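Local coordinates for GTP-binding protein (Thermus thermophilus, PDB 2DBY) that binds guanine nucleotide, is seen here with GDP, and probably hydrolyses ATP and associates with the 70S ribosome and its 50S subunit, at residues 222-225 and 226-230; 275-278 and 279-282; 131-134 and 135-139. One frame throughout, in Å; residues are numbered along the deposited sequence.

Three short helical stretches illustrate how neighbours three to five residues apart adapt a common backbone pattern to different surroundings in one G-protein fold. Interactions 1 and 3 lie near the nucleotide site without touching it: the side chains of Val224 and Val131 are each about 11 Å from the bound GDP. Their centres are 21 Å apart and their nearest atoms about 6 Å, and Ala226 and Lys230 of interaction 1 touch Leu125 on the helix that carries interaction 3. Interaction 2 lies away from the annotated sites, its centre 20 Å from that of interaction 1. Both meet strand 204-209, interaction 1 at Tyr206 and interaction 2 at Ile205.

Interaction 1 (222-225 and 226-230); sequences PQVE and AVRRK
Val224 O receives the backbone N-H of Arg228 at 2.9 Å, and the same oxygen has Arg228 CG beside it at 3.4 Å. These first turns open helix 222-234, the crossover helix of a beta-alpha-beta unit between strands 204-209 and 237-241 of the G domain. Four further i to i+4 bonds continue the pattern, among them Ala226 N to Pro222 O at 2.9 Å. At the start of the helix Asn221 OD1, from the preceding loop, accepts the N-H of Val224.

The buried side is aliphatic. Val224 packs on Val240 and Val227 on Tyr206 and Val238, so the two valines seat the helix against both strands of the unit. Val227 CG2 also sits 3.2 Å from Gln223 O, close under the preceding turn.

Arg228 lies alongside, its chain also touching Val238 and Val240. It is extended from CG to NE and runs beside Val224, pointing in the same direction, with Val224 CG1 3.9 Å from Arg228 NE. The far end is held by Asp217 O, which takes a hydrogen bond from Arg228 NH2. Glu225 swings back toward this arginine through a bend at chi2 (-58°), but the opposite charges stop short of a salt bridge, and the carboxylate and guanidinium planes are turned 42° apart. A water fills the interval: it bridges to Glu225 OE2 and, in the guanidinium plane at its edge, accepts from Arg228 NE at 2.8 Å.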
loop_
_atom_site.group_PDB
_atom_site.type_symbol
_atom_site.label_atom_id
_atom_site.label_comp_id
_atom_site.label_asym_id
_atom_site.label_seq_id
_atom_site.Cartn_x
_atom_site.Cartn_y
_atom_site.Cartn_z
ATOM N N PRO A 222 -23.233 -6.726 12.412
ATOM C CA PRO A 222 -23.203 -7.987 11.661
ATOM C C PRO A 222 -22.605 -7.917 10.268
ATOM O O PRO A 222 -21.981 -8.874 9.818
ATOM C CB PRO A 222 -24.668 -8.428 11.652
ATOM C CG PRO A 222 -25.414 -7.102 11.720
ATOM C CD PRO A 222 -24.618 -6.349 12.750
ATOM N N GLN A 223 -22.796 -6.794 9.575
ATOM C CA GLN A 223 -22.252 -6.682 8.235
ATOM C C GLN A 223 -20.718 -6.616 8.276
ATOM O O GLN A 223 -20.047 -7.244 7.446
ATOM C CB GLN A 223 -22.849 -5.466 7.527
ATOM C CG GLN A 223 -24.332 -5.662 7.215
ATOM C CD GLN A 223 -24.918 -4.515 6.408
ATOM O OE1 GLN A 223 -24.893 -3.363 6.833
ATOM N NE2 GLN A 223 -25.456 -4.835 5.238
ATOM N N VAL A 224 -20.165 -5.863 9.228
ATOM C CA VAL A 224 -18.705 -5.770 9.376
ATOM C C VAL A 224 -18.177 -7.148 9.803
ATOM O O VAL A 224 -17.151 -7.607 9.325
ATOM C CB VAL A 224 -18.295 -4.723 10.432
ATOM C CG1 VAL A 224 -16.770 -4.750 10.667
ATOM C CG2 VAL A 224 -18.736 -3.346 9.959
ATOM N N GLU A 225 -18.890 -7.805 10.709
ATOM C CA GLU A 225 -18.455 -9.143 11.123
ATOM C C GLU A 225 -18.432 -10.119 9.932
ATOM O O GLU A 225 -17.519 -10.939 9.821
ATOM C CB GLU A 225 -19.372 -9.662 12.232
ATOM C CG GLU A 225 -19.033 -9.043 13.567
ATOM C CD GLU A 225 -17.583 -9.320 13.947
ATOM O OE1 GLU A 225 -17.071 -10.405 13.589
ATOM O OE2 GLU A 225 -16.958 -8.475 14.607
ATOM N N ALA A 226 -19.425 -10.036 9.051
ATOM C CA ALA A 226 -19.467 -10.924 7.873
ATOM C C ALA A 226 -18.290 -10.593 6.971
ATOM O O ALA A 226 -17.665 -11.489 6.401
ATOM C CB ALA A 226 -20.766 -10.757 7.096
ATOM N N VAL A 227 -17.997 -9.297 6.828
ATOM C CA VAL A 227 -16.853 -8.877 6.020
ATOM C C VAL A 227 -15.536 -9.440 6.580
ATOM O O VAL A 227 -14.681 -9.891 5.804
ATOM C CB VAL A 227 -16.798 -7.318 5.908
ATOM C CG1 VAL A 227 -15.440 -6.839 5.341
ATOM C CG2 VAL A 227 -17.931 -6.866 5.022
ATOM N N ARG A 228 -15.361 -9.441 7.906
ATOM C CA ARG A 228 -14.148 -9.999 8.506
ATOM C C ARG A 228 -14.063 -11.506 8.194
ATOM O O ARG A 228 -12.978 -12.031 7.900
ATOM C CB ARG A 228 -14.121 -9.777 10.034
ATOM C CG ARG A 228 -13.989 -8.307 10.434
ATOM C CD ARG A 228 -13.826 -8.136 11.919
ATOM N NE ARG A 228 -13.805 -6.728 12.347
ATOM C CZ ARG A 228 -12.792 -5.883 12.159
ATOM N NH1 ARG A 228 -11.682 -6.279 11.541
ATOM N NH2 ARG A 228 -12.888 -4.632 12.598
ATOM N N ARG A 229 -15.203 -12.198 8.258
ATOM C CA ARG A 229 -15.264 -13.647 7.966
ATOM C C ARG A 229 -14.832 -13.942 6.519
ATOM O O ARG A 229 -14.009 -14.849 6.267
ATOM C CB ARG A 229 -16.694 -14.157 8.237
ATOM C CG ARG A 229 -17.025 -15.575 7.763
ATOM C CD ARG A 229 -18.288 -16.104 8.509
ATOM N NE ARG A 229 -19.438 -15.180 8.484
ATOM C CZ ARG A 229 -20.236 -15.000 7.430
ATOM N NH1 ARG A 229 -20.014 -15.672 6.309
ATOM N NH2 ARG A 229 -21.277 -14.165 7.495
ATOM N N LYS A 230 -15.373 -13.173 5.573
ATOM C CA LYS A 230 -15.042 -13.325 4.161
ATOM C C LYS A 230 -13.587 -12.953 3.928
ATOM O O LYS A 230 -12.911 -13.560 3.097
ATOM C CB LYS A 230 -15.909 -12.408 3.293
ATOM C CG LYS A 230 -15.597 -12.488 1.807
ATOM C CD LYS A 230 -16.112 -13.785 1.205
ATOM C CE LYS A 230 -16.157 -13.725 -0.321
ATOM N NZ LYS A 230 -17.026 -12.616 -0.819
HETATM O O HOH W 1 -16.189 -6.282 13.801
#

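Interaction 2 (275-278 and 279-282); sequences ARAG and YRAL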
loop_
_atom_site.group_PDB
_atom_site.type_symbol
_atom_site.label_atom_id
_atom_site.label_comp_id
_atom_site.label_asym_id
_atom_site.label_seq_id
_atom_site.Cartn_x
_atom_site.Cartn_y
_atom_site.Cartn_z
ATOM N N ALA A 275 -4.368 4.588 4.832
ATOM C CA ALA A 275 -3.030 4.783 4.300
ATOM C C ALA A 275 -2.059 3.754 4.902
ATOM O O ALA A 275 -1.223 3.178 4.198
ATOM C CB ALA A 275 -2.551 6.241 4.597
ATOM N N ARG A 276 -2.179 3.519 6.208
ATOM C CA ARG A 276 -1.310 2.558 6.885
ATOM C C ARG A 276 -1.605 1.133 6.413
ATOM O O ARG A 276 -0.700 0.301 6.320
ATOM C CB ARG A 276 -1.476 2.658 8.410
ATOM C CG ARG A 276 -0.820 3.904 9.034
ATOM C CD ARG A 276 -0.673 3.782 10.566
ATOM N NE ARG A 276 -1.949 3.542 11.236
ATOM C CZ ARG A 276 -2.381 2.346 11.625
ATOM N NH1 ARG A 276 -1.634 1.267 11.421
ATOM N NH2 ARG A 276 -3.572 2.221 12.193
ATOM N N ALA A 277 -2.870 0.848 6.119
ATOM C CA ALA A 277 -3.242 -0.482 5.629
ATOM C C ALA A 277 -2.684 -0.628 4.209
ATOM O O ALA A 277 -2.209 -1.700 3.830
ATOM C CB ALA A 277 -4.772 -0.671 5.626
ATOM N N GLY A 278 -2.721 0.462 3.443
ATOM C CA GLY A 278 -2.185 0.414 2.086
ATOM C C GLY A 278 -0.670 0.234 2.112
ATOM O O GLY A 278 -0.099 -0.484 1.303
ATOM N N TYR A 279 -0.011 0.902 3.053
ATOM C CA TYR A 279 1.441 0.803 3.182
ATOM C C TYR A 279 1.800 -0.662 3.412
ATOM O O TYR A 279 2.731 -1.182 2.795
ATOM C CB TYR A 279 1.921 1.640 4.379
ATOM C CG TYR A 279 3.288 2.287 4.208
ATOM C CD1 TYR A 279 3.510 3.235 3.202
ATOM C CD2 TYR A 279 4.325 2.031 5.115
ATOM C CE1 TYR A 279 4.714 3.922 3.111
ATOM C CE2 TYR A 279 5.542 2.718 5.034
ATOM C CZ TYR A 279 5.723 3.663 4.034
ATOM O OH TYR A 279 6.884 4.382 3.966
ATOM N N ARG A 280 1.053 -1.329 4.294
ATOM C CA ARG A 280 1.303 -2.739 4.583
ATOM C C ARG A 280 1.009 -3.621 3.380
ATOM O O ARG A 280 1.764 -4.543 3.078
ATOM C CB ARG A 280 0.451 -3.229 5.769
ATOM C CG ARG A 280 0.864 -2.633 7.130
ATOM C CD ARG A 280 0.146 -3.341 8.276
ATOM N NE ARG A 280 -1.292 -3.066 8.296
ATOM C CZ ARG A 280 -1.842 -1.987 8.858
ATOM N NH1 ARG A 280 -1.086 -1.072 9.454
ATOM N NH2 ARG A 280 -3.148 -1.831 8.837
ATOM N N ALA A 281 -0.088 -3.337 2.687
ATOM C CA ALA A 281 -0.471 -4.140 1.526
ATOM C C ALA A 281 0.590 -4.066 0.445
ATOM O O ALA A 281 0.876 -5.068 -0.237
ATOM C CB ALA A 281 -1.823 -3.655 0.967
ATOM N N LEU A 282 1.173 -2.886 0.270
ATOM C CA LEU A 282 2.198 -2.681 -0.747
ATOM C C LEU A 282 3.580 -3.161 -0.262
ATOM O O LEU A 282 4.571 -3.049 -0.992
ATOM C CB LEU A 282 2.264 -1.198 -1.154
ATOM C CG LEU A 282 1.005 -0.653 -1.850
ATOM C CD1 LEU A 282 1.083 0.872 -2.041
ATOM C CD2 LEU A 282 0.835 -1.348 -3.178
#
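Gly278 O meets Leu282 twice: it accepts the backbone N-H of that residue at 2.9 Å and has Leu282 CG against it at 3.3 Å. This is the tight side of the final turn of helix 270-281. Leu282 CG stands anti to its own carbonyl carbon (chi1 -65°), which directs the side chain back along the helix to the glycine carbonyl. Ala281 CB comes to 3.5 Å from Ala277 O, while the Ala281 N-H bonds to that same oxygen. The small residues let the helix settle close to its neighbours: Ala277 and Ala281 touch Ile205 of strand 204-209, and Leu282 reaches Ala101 and Ala102. Tyr279 leaves the turn in another direction, its hydroxyl hydrogen-bonded to Thr286 OG1 and Thr299 OG1.

The solvent side contrasts sharply, for it is made of two long arginines lying side by side. Arg280 bends at chi3 (-68°) and folds its guanidinium back over the preceding turn, so that one face lies over Arg276 O and Ala277 CA, both displaced toward its rim and each 3.4 Å from the plane. Arg280 NH2 finishes 3.8 Å from Ala277 CB. The backbone adds Arg280 N giving its hydrogen to Arg276 O. The Arg276 side chain, deposited in two conformers, turns to a salt bridge from NE to Glu268 OE2; its proximity to the like-charged Arg280 is therefore doubtful as a fixed feature. An alanine and leucine face laid on parallel strands 102-108 and 204-209, with charged residues on the exposed side, is the packing usual for a helix on a parallel sheet, here that of the nucleotide-binding alpha/beta fold.

Interaction 3 (131-134 and 135-139); sequences VETE and LLLAD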
loop_
_atom_site.group_PDB
_atom_site.type_symbol
_atom_site.label_atom_id
_atom_site.label_comp_id
_atom_site.label_asym_id
_atom_site.label_seq_id
_atom_site.Cartn_x
_atom_site.Cartn_y
_atom_site.Cartn_z
ATOM N N VAL A 131 -16.930 -8.508 -7.787
ATOM C CA VAL A 131 -15.639 -8.075 -8.290
ATOM C C VAL A 131 -14.674 -9.242 -8.404
ATOM O O VAL A 131 -14.012 -9.405 -9.425
ATOM C CB VAL A 131 -15.018 -6.986 -7.374
ATOM C CG1 VAL A 131 -13.554 -6.722 -7.770
ATOM C CG2 VAL A 131 -15.849 -5.711 -7.496
ATOM N N GLU A 132 -14.620 -10.056 -7.358
ATOM C CA GLU A 132 -13.698 -11.184 -7.311
ATOM C C GLU A 132 -13.979 -12.137 -8.465
ATOM O O GLU A 132 -13.054 -12.651 -9.083
ATOM C CB GLU A 132 -13.818 -11.881 -5.959
ATOM C CG GLU A 132 -12.981 -13.138 -5.760
ATOM C CD GLU A 132 -11.485 -12.929 -5.848
ATOM O OE1 GLU A 132 -10.988 -11.819 -5.539
ATOM O OE2 GLU A 132 -10.792 -13.912 -6.204
ATOM N N THR A 133 -15.250 -12.372 -8.759
ATOM C CA THR A 133 -15.596 -13.263 -9.876
ATOM C C THR A 133 -15.014 -12.752 -11.208
ATOM O O THR A 133 -14.426 -13.525 -11.967
ATOM C CB THR A 133 -17.115 -13.445 -9.928
ATOM O OG1 THR A 133 -17.474 -14.320 -8.842
ATOM C CG2 THR A 133 -17.573 -14.055 -11.261
ATOM N N GLU A 134 -15.129 -11.451 -11.483
ATOM C CA GLU A 134 -14.560 -10.913 -12.718
ATOM C C GLU A 134 -13.020 -11.048 -12.736
ATOM O O GLU A 134 -12.406 -11.331 -13.777
ATOM C CB GLU A 134 -14.942 -9.433 -12.897
ATOM C CG GLU A 134 -16.462 -9.174 -13.095
ATOM C CD GLU A 134 -17.103 -10.080 -14.148
ATOM O OE1 GLU A 134 -17.845 -11.011 -13.752
ATOM O OE2 GLU A 134 -16.869 -9.865 -15.359
ATOM N N LEU A 135 -12.378 -10.843 -11.589
ATOM C CA LEU A 135 -10.908 -10.969 -11.563
ATOM C C LEU A 135 -10.479 -12.431 -11.784
ATOM O O LEU A 135 -9.472 -12.707 -12.451
ATOM C CB LEU A 135 -10.337 -10.480 -10.227
ATOM C CG LEU A 135 -10.678 -9.033 -9.833
ATOM C CD1 LEU A 135 -9.886 -8.669 -8.573
ATOM C CD2 LEU A 135 -10.309 -8.085 -10.964
ATOM N N LEU A 136 -11.255 -13.346 -11.214
ATOM C CA LEU A 136 -10.977 -14.770 -11.353
ATOM C C LEU A 136 -11.113 -15.184 -12.809
ATOM O O LEU A 136 -10.266 -15.900 -13.312
ATOM C CB LEU A 136 -11.946 -15.600 -10.500
ATOM C CG LEU A 136 -11.659 -15.707 -9.009
ATOM C CD1 LEU A 136 -12.915 -16.170 -8.291
ATOM C CD2 LEU A 136 -10.512 -16.696 -8.775
ATOM N N LEU A 137 -12.167 -14.724 -13.488
ATOM C CA LEU A 137 -12.374 -15.088 -14.882
ATOM C C LEU A 137 -11.208 -14.613 -15.735
ATOM O O LEU A 137 -10.745 -15.327 -16.634
ATOM C CB LEU A 137 -13.697 -14.496 -15.399
ATOM C CG LEU A 137 -14.938 -15.191 -14.819
ATOM C CD1 LEU A 137 -16.198 -14.407 -15.220
ATOM C CD2 LEU A 137 -15.020 -16.606 -15.337
ATOM N N ALA A 138 -10.713 -13.408 -15.469
ATOM C CA ALA A 138 -9.584 -12.911 -16.252
ATOM C C ALA A 138 -8.322 -13.740 -15.979
ATOM O O ALA A 138 -7.554 -14.067 -16.906
ATOM C CB ALA A 138 -9.320 -11.421 -15.913
ATOM N N ASP A 139 -8.120 -14.086 -14.709
ATOM C CA ASP A 139 -6.936 -14.851 -14.302
ATOM C C ASP A 139 -6.954 -16.273 -14.857
ATOM O O ASP A 139 -5.885 -16.816 -15.188
ATOM C CB ASP A 139 -6.836 -14.930 -12.782
ATOM C CG ASP A 139 -6.214 -13.675 -12.165
ATOM O OD1 ASP A 139 -5.714 -12.821 -12.926
ATOM O OD2 ASP A 139 -6.205 -13.565 -10.920
#
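Leu136 and Glu132, one turn apart, pack through an aliphatic branch and a carboxylate oxygen. From the leucine's base outward, CB lies 3.5 Å from Glu132 O, the oxygen that also accepts Leu136 N-H at 2.9 Å. CG is flanked twice, by that carbonyl oxygen and by Glu132 OE2, at 3.4 Å from each. Of the two methyls, CD1 meets Glu132 O at 3.6 Å and Glu132 OE2 at 3.7 Å, whereas CD2 touches OE2 alone in this turn. Glu132 reaches there because its chain bends at chi2 (62°), and its other oxygen, OE1, is held in a salt bridge with Arg181 NH2.

Beyond the glutamate the leucine packs on Leu174 of helix 161-175, the partner of helix 124-156 in a helical hairpin consistent with the predicted coiled coil. Replacing Leu136 with alanine would probably open a gap beside Leu174 and leave the Glu132 carboxylate freer to turn about its bridge to Arg181.

Another side of the helix faces helix 91-98 and strand 102-108: Val131 CG1 lies 4.2 Å from Leu135 CG, and these two residues continue onto Phe93 and Leu94 of helix 91-98. Glu134 bonds through OE2 to His84 NE2, while its OE1 passes 4.0 Å from Leu137 CD1.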